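Local coordinates for uncharacterized protein (Sus scrofa, PDB 5BNF) that is porcine CD38, a disulfide-rich member of the ADP-ribosyl cyclase family that joins a largely helical part to a four-stranded parallel sheet, at residues N132-F135 with V136-F139; C125-R128 with R129-N132; S47-P50 with C51-R54. All coordinates share one frame; numbering follows the deposited sequence.

In the fold
From the N terminus, contact 3 comes first: residues 47-54 turn the chain in the loop between helix 34-45 and helix 59-64. Much later, contact 2 makes a tight turn at 125-132, and contact 1 follows, carrying the chain through 132-135 into helix 135-149. Contacts 3 and 2 each close a short turn, and contact 1, overlapping contact 2 at Asn-132, caps that helix; none encloses another. Contact 3 is tied long-range to the other two: the Cys-51 to Cys-131 disulfide bolts it to contact 2, while Ser-133 of contact 1 meets Cys-51 through its hydroxyl and Ala-53 through the backbone. The loop after helix 34-45 is thereby fastened to the start of helix 135-149.

Contact 1 (N132-F135 with V136-F139); sequences NSNF and VSVF
Asn-134 receives the backbone N-H of Ser-137 on its OD1, at 2.9 Å between Ser-137 N and Asn-134 OD1 and with an N-H...O angle of 173°. This nearly straight bond identifies Asn-134 as the N-cap of the helix that follows. Val-136 N also lies 2.8 Å from Asn-134 OD1, but its hydrogen points poorly at the oxygen and that bond is weak. The other arm of the amide is used as well: Asn-134 ND2 donates to Ser-137 OG at 2.9 Å, with the hydroxyl somewhat out of the amide plane. A chi1 of 73° sets CG of Asn-134 between its own N and C, folding the amide back over the first helical turn, and with both arms engaged its rotation is fixed. A further bond of ND2 to Cys-131 O links the cap to the preceding turn. Regular helical bonding then takes over: Val-138 N donates to Asn-134 O at 3.1 Å, whereas Phe-139 N to Phe-135 O, at 3.4 Å, is weak. Just upstream, Ser-133 centres an inverse gamma turn that delivers the chain to the cap.

Outward from the cap, Val-138 lays CG2 against the cap residue's backbone, 3.5 Å from Asn-134 O, and against Ser-133 CA at 4.0 Å. Next in the chain after the cap, Phe-135 packs on Ala-53 and Asp-57 of the loop before helix 59-64, and Phe-139 sets its ring edge-to-face with Tyr-58 and Trp-111 and meets the ring of Phe-41 from helix 34-45, so helix 135-149 begins wedged against the helical part of the fold.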
loop_
_atom_site.group_PDB
_atom_site.type_symbol
_atom_site.label_atom_id
_atom_site.label_comp_id
_atom_site.label_asym_id
_atom_site.label_seq_id
_atom_site.Cartn_x
_atom_site.Cartn_y
_atom_site.Cartn_z
ATOM N N ASN A 132 10.991 -7.527 -10.841
ATOM C CA ASN A 132 10.472 -6.401 -10.078
ATOM C C ASN A 132 9.349 -5.665 -10.797
ATOM O O ASN A 132 8.373 -5.225 -10.174
ATOM C CB ASN A 132 11.611 -5.432 -9.763
ATOM C CG ASN A 132 11.174 -4.291 -8.878
ATOM O OD1 ASN A 132 10.719 -4.506 -7.749
ATOM N ND2 ASN A 132 11.302 -3.071 -9.380
ATOM N N SER A 133 9.485 -5.544 -12.114
ATOM C CA SER A 133 8.489 -4.861 -12.923
ATOM C C SER A 133 7.323 -5.762 -13.369
ATOM O O SER A 133 7.035 -5.903 -14.563
ATOM C CB SER A 133 9.162 -4.205 -14.141
ATOM O OG SER A 133 9.747 -5.171 -14.988
ATOM N N ASN A 134 6.666 -6.388 -12.397
ATOM C CA ASN A 134 5.503 -7.224 -12.673
ATOM C C ASN A 134 4.317 -6.341 -12.273
ATOM O O ASN A 134 4.452 -5.448 -11.426
ATOM C CB ASN A 134 5.542 -8.513 -11.836
ATOM C CG ASN A 134 5.242 -8.271 -10.365
ATOM O OD1 ASN A 134 4.120 -7.943 -10.002
ATOM N ND2 ASN A 134 6.249 -8.432 -9.517
ATOM N N PHE A 135 3.160 -6.580 -12.862
ATOM C CA PHE A 135 2.003 -5.739 -12.583
ATOM C C PHE A 135 1.431 -5.628 -11.163
ATOM O O PHE A 135 0.817 -4.613 -10.835
ATOM C CB PHE A 135 0.902 -6.065 -13.593
ATOM C CG PHE A 135 1.177 -5.502 -14.957
ATOM C CD1 PHE A 135 0.993 -4.146 -15.206
ATOM C CD2 PHE A 135 1.688 -6.308 -15.973
ATOM C CE1 PHE A 135 1.316 -3.600 -16.453
ATOM C CE2 PHE A 135 2.013 -5.770 -17.218
ATOM C CZ PHE A 135 1.829 -4.416 -17.459
ATOM N N VAL A 136 1.638 -6.631 -10.316
ATOM C CA VAL A 136 1.139 -6.550 -8.950
ATOM C C VAL A 136 2.030 -5.644 -8.088
ATOM O O VAL A 136 1.546 -4.778 -7.347
ATOM C CB VAL A 136 1.046 -7.953 -8.306
ATOM C CG1 VAL A 136 0.798 -7.837 -6.809
ATOM C CG2 VAL A 136 -0.089 -8.722 -8.942
ATOM N N SER A 137 3.336 -5.836 -8.198
ATOM C CA SER A 137 4.272 -5.048 -7.425
ATOM C C SER A 137 4.275 -3.585 -7.841
ATOM O O SER A 137 4.284 -2.693 -6.995
ATOM C CB SER A 137 5.671 -5.635 -7.555
ATOM O OG SER A 137 5.685 -6.954 -7.048
ATOM N N VAL A 138 4.266 -3.325 -9.141
ATOM C CA VAL A 138 4.279 -1.949 -9.593
ATOM C C VAL A 138 3.044 -1.232 -9.091
ATOM O O VAL A 138 3.110 -0.088 -8.650
ATOM C CB VAL A 138 4.351 -1.862 -11.108
ATOM C CG1 VAL A 138 3.999 -0.461 -11.570
ATOM C CG2 VAL A 138 5.770 -2.226 -11.554
ATOM N N PHE A 139 1.919 -1.921 -9.152
ATOM C CA PHE A 139 0.679 -1.359 -8.676
ATOM C C PHE A 139 0.845 -0.939 -7.215
ATOM O O PHE A 139 0.811 0.245 -6.882
ATOM C CB PHE A 139 -0.432 -2.390 -8.773
ATOM C CG PHE A 139 -1.697 -1.950 -8.121
ATOM C CD1 PHE A 139 -2.498 -0.996 -8.720
ATOM C CD2 PHE A 139 -2.067 -2.452 -6.881
ATOM C CE1 PHE A 139 -3.657 -0.542 -8.084
ATOM C CE2 PHE A 139 -3.221 -2.004 -6.244
ATOM C CZ PHE A 139 -4.015 -1.050 -6.846
#

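Contact 2 (C125-R128 with R129-N132); sequences CPDR and RNCN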
loop_
_atom_site.group_PDB
_atom_site.type_symbol
_atom_site.label_atom_id
_atom_site.label_comp_id
_atom_site.label_asym_id
_atom_site.label_seq_id
_atom_site.Cartn_x
_atom_site.Cartn_y
_atom_site.Cartn_z
ATOM N N CYS A 125 2.041 -16.034 -12.293
ATOM C CA CYS A 125 2.442 -14.665 -12.561
ATOM C C CYS A 125 3.813 -14.458 -11.946
ATOM O O CYS A 125 4.119 -15.029 -10.904
ATOM C CB CYS A 125 1.467 -13.681 -11.918
ATOM S SG CYS A 125 -0.204 -13.621 -12.634
ATOM N N PRO A 126 4.662 -13.646 -12.585
ATOM C CA PRO A 126 5.989 -13.431 -12.005
ATOM C C PRO A 126 5.857 -12.614 -10.728
ATOM O O PRO A 126 5.100 -11.647 -10.698
ATOM C CB PRO A 126 6.729 -12.673 -13.111
ATOM C CG PRO A 126 5.630 -11.872 -13.770
ATOM C CD PRO A 126 4.480 -12.865 -13.824
ATOM N N ASP A 127 6.554 -13.017 -9.667
ATOM C CA ASP A 127 6.498 -12.262 -8.415
ATOM C C ASP A 127 7.696 -11.329 -8.400
ATOM O O ASP A 127 8.483 -11.341 -9.336
ATOM C CB ASP A 127 6.491 -13.185 -7.185
ATOM C CG ASP A 127 7.764 -14.003 -7.044
ATOM O OD1 ASP A 127 8.767 -13.704 -7.720
ATOM O OD2 ASP A 127 7.762 -14.948 -6.232
ATOM N N ARG A 128 7.843 -10.528 -7.352
ATOM C CA ARG A 128 8.930 -9.559 -7.299
ATOM C C ARG A 128 10.322 -10.132 -7.572
ATOM O O ARG A 128 11.139 -9.477 -8.207
ATOM C CB ARG A 128 8.916 -8.805 -5.962
ATOM C CG ARG A 128 9.813 -7.571 -5.962
ATOM C CD ARG A 128 9.427 -6.526 -4.909
ATOM N NE ARG A 128 9.831 -6.879 -3.550
ATOM C CZ ARG A 128 9.091 -7.585 -2.702
ATOM N NH1 ARG A 128 7.892 -8.026 -3.064
ATOM N NH2 ARG A 128 9.549 -7.844 -1.484
ATOM N N ARG A 129 10.584 -11.348 -7.099
ATOM C CA ARG A 129 11.873 -11.989 -7.303
ATOM C C ARG A 129 12.042 -12.534 -8.713
ATOM O O ARG A 129 13.168 -12.754 -9.161
ATOM C CB ARG A 129 12.082 -13.100 -6.282
ATOM C CG ARG A 129 12.268 -12.563 -4.882
ATOM C CD ARG A 129 12.232 -13.666 -3.847
ATOM N NE ARG A 129 13.337 -14.600 -4.009
ATOM C CZ ARG A 129 13.558 -15.623 -3.195
ATOM N NH1 ARG A 129 12.741 -15.834 -2.177
ATOM N NH2 ARG A 129 14.595 -16.423 -3.391
ATOM N N ASN A 130 10.929 -12.768 -9.406
ATOM C CA ASN A 130 11.000 -13.227 -10.791
ATOM C C ASN A 130 11.356 -12.007 -11.625
ATOM O O ASN A 130 12.186 -12.072 -12.521
ATOM C CB ASN A 130 9.664 -13.787 -11.278
ATOM C CG ASN A 130 9.431 -15.214 -10.842
ATOM O OD1 ASN A 130 10.361 -16.020 -10.794
ATOM N ND2 ASN A 130 8.173 -15.545 -10.545
ATOM N N CYS A 131 10.707 -10.890 -11.321
ATOM C CA CYS A 131 10.956 -9.634 -12.004
ATOM C C CYS A 131 10.230 -8.537 -11.238
ATOM O O CYS A 131 9.024 -8.615 -10.987
ATOM C CB CYS A 131 10.518 -9.692 -13.489
ATOM S SG CYS A 131 8.754 -9.904 -13.904
ATOM N N ASN A 132 10.991 -7.527 -10.841
ATOM C CA ASN A 132 10.472 -6.401 -10.078
ATOM C C ASN A 132 9.349 -5.665 -10.797
ATOM O O ASN A 132 8.373 -5.225 -10.174
ATOM C CB ASN A 132 11.611 -5.432 -9.763
ATOM C CG ASN A 132 11.174 -4.291 -8.878
ATOM O OD1 ASN A 132 10.719 -4.506 -7.749
ATOM N ND2 ASN A 132 11.302 -3.071 -9.380
#
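Asp-127 and Asn-130 face each other across a helix-like Asx motif, Asp-127 OD1 taking the N-H three residues on and Asp-127 O those three and four on; backbone angles at Arg-128 and Arg-129 fit a type I beta turn. Their side chains run at about a right angle, yet the carboxylate and amide planes are within 26° of parallel. A chi1 of 64° holds CG of Asp-127 between its N and C and brings the carboxylate over the turn, where Asp-127 OD1 accepts from Asn-130 N at 2.9 Å. The same N-H is shared with the backbone, since Asn-130 N lies 2.8 Å from Asp-127 O, above the plane of that carbonyl. Asp-127 O also takes a straighter bond from Cys-131 N at 3.0 Å. Two donors thus grip one carbonyl oxygen, and the turn is closed at two successive residues.

On the exposed flank, Arg-128 and Asn-132 cross obliquely, their guanidinium and amide planes 78° apart. It is the aliphatic part of the arginine that does the touching, with Asn-132 OD1 3.7 Å from Arg-128 CG.

Pro-126 packs against Asn-130 and Cys-131. Its ring also rests on Trp-1 and Pro-50, while Cys-125 just before it is in a disulfide with Cys-112. Pro-126 CB lies 3.6 Å from Asn-130 CB and, closer still, 3.5 Å from Cys-131 SG, in a disulfide with Cys-51.

Contact 3 (S47-P50 with C51-R54); sequences SKDP and CSAR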
loop_
_atom_site.group_PDB
_atom_site.type_symbol
_atom_site.label_atom_id
_atom_site.label_comp_id
_atom_site.label_asym_id
_atom_site.label_seq_id
_atom_site.Cartn_x
_atom_site.Cartn_y
_atom_site.Cartn_z
ATOM N N SER A 47 -3.070 -8.703 -21.924
ATOM C CA SER A 47 -2.328 -8.929 -23.160
ATOM C C SER A 47 -0.969 -8.237 -23.229
ATOM O O SER A 47 -0.495 -7.889 -24.312
ATOM C CB SER A 47 -3.166 -8.517 -24.369
ATOM O OG SER A 47 -3.134 -7.115 -24.547
ATOM N N LYS A 48 -0.342 -8.039 -22.073
ATOM C CA LYS A 48 0.978 -7.422 -22.018
ATOM C C LYS A 48 1.989 -8.370 -21.371
ATOM O O LYS A 48 1.620 -9.255 -20.593
ATOM C CB LYS A 48 0.931 -6.125 -21.220
ATOM C CG LYS A 48 0.085 -5.030 -21.841
ATOM C CD LYS A 48 0.092 -3.786 -20.959
ATOM C CE LYS A 48 -0.714 -2.645 -21.576
ATOM N NZ LYS A 48 -0.891 -1.496 -20.641
ATOM N N ASP A 49 3.261 -8.185 -21.707
ATOM C CA ASP A 49 4.322 -8.999 -21.147
ATOM C C ASP A 49 4.244 -8.772 -19.637
ATOM O O ASP A 49 4.389 -7.646 -19.172
ATOM C CB ASP A 49 5.669 -8.523 -21.690
ATOM C CG ASP A 49 6.816 -9.403 -21.258
ATOM O OD1 ASP A 49 7.009 -9.585 -20.034
ATOM O OD2 ASP A 49 7.530 -9.909 -22.146
ATOM N N PRO A 50 4.033 -9.841 -18.854
ATOM C CA PRO A 50 3.934 -9.700 -17.398
ATOM C C PRO A 50 5.167 -9.174 -16.666
ATOM O O PRO A 50 5.128 -9.015 -15.450
ATOM C CB PRO A 50 3.520 -11.100 -16.945
ATOM C CG PRO A 50 4.221 -11.979 -17.938
ATOM C CD PRO A 50 3.969 -11.258 -19.252
ATOM N N CYS A 51 6.251 -8.893 -17.392
ATOM C CA CYS A 51 7.469 -8.361 -16.761
ATOM C C CYS A 51 7.843 -6.985 -17.313
ATOM O O CYS A 51 8.926 -6.480 -17.058
ATOM C CB CYS A 51 8.658 -9.325 -16.935
ATOM S SG CYS A 51 8.723 -10.746 -15.774
ATOM N N SER A 52 6.924 -6.374 -18.049
ATOM C CA SER A 52 7.147 -5.068 -18.660
ATOM C C SER A 52 6.331 -3.959 -17.999
ATOM O O SER A 52 6.190 -2.876 -18.565
ATOM C CB SER A 52 6.752 -5.131 -20.128
ATOM O OG SER A 52 5.350 -5.345 -20.229
ATOM N N ALA A 53 5.784 -4.221 -16.817
ATOM C CA ALA A 53 4.965 -3.222 -16.141
ATOM C C ALA A 53 5.720 -1.954 -15.761
ATOM O O ALA A 53 6.838 -2.007 -15.261
ATOM C CB ALA A 53 4.311 -3.828 -14.896
ATOM N N ARG A 54 5.079 -0.815 -16.006
ATOM C CA ARG A 54 5.629 0.500 -15.687
ATOM C C ARG A 54 4.570 1.269 -14.906
ATOM O O ARG A 54 3.373 1.020 -15.062
ATOM C CB ARG A 54 5.966 1.266 -16.972
ATOM C CG ARG A 54 7.409 1.134 -17.426
ATOM C CD ARG A 54 7.532 1.336 -18.933
ATOM N NE ARG A 54 6.784 2.492 -19.423
ATOM C CZ ARG A 54 7.061 3.753 -19.114
ATOM N NH1 ARG A 54 6.316 4.723 -19.613
ATOM N NH2 ARG A 54 8.079 4.048 -18.316
#
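Cys-51 buries the most surface, followed by Asp-49 and Pro-50, in a type I beta turn from Asp-49 to Ser-52. The carboxylate of Asp-49 reaches forward along the turn: Asp-49 OD1 accepts from Cys-51 N at 2.8 Å, through the lone pair turned away from the other carboxylate oxygen and with an N-H...O angle of 153°. A side-chain oxygen bonded to the N-H two residues on makes this an Asx turn laid over the beta turn. CG stands trans to the backbone N (chi1 -174°), which sends the carboxylate past Pro-50 toward that N-H. The side chain of Cys-51 packs beside it, with Cys-51 CB 3.5 Å from Asp-49 OD1.

Pro-50 supplies the first corner of the turn, its ring restricting phi, here -62°, to what that corner needs. It also touches Cys-112 and Pro-126.

Ser-52 completes the closure twice. Ser-52 N donates to Asp-49 O at 3.1 Å from above the carbonyl plane, and Ser-52 OG donates to the same oxygen at 2.7 Å, in that plane and on a lone pair.

Asp-49 thus accepts with a backbone and a side-chain oxygen, three bonds in all. The N-H of Cys-51 may also help to stabilise the carboxylate's negative charge. This suggests a corner shaped in good part by its own bonds, anchored by the Cys-51 to Cys-131 disulfide and by Ser-133 OG bonding Cys-51 O.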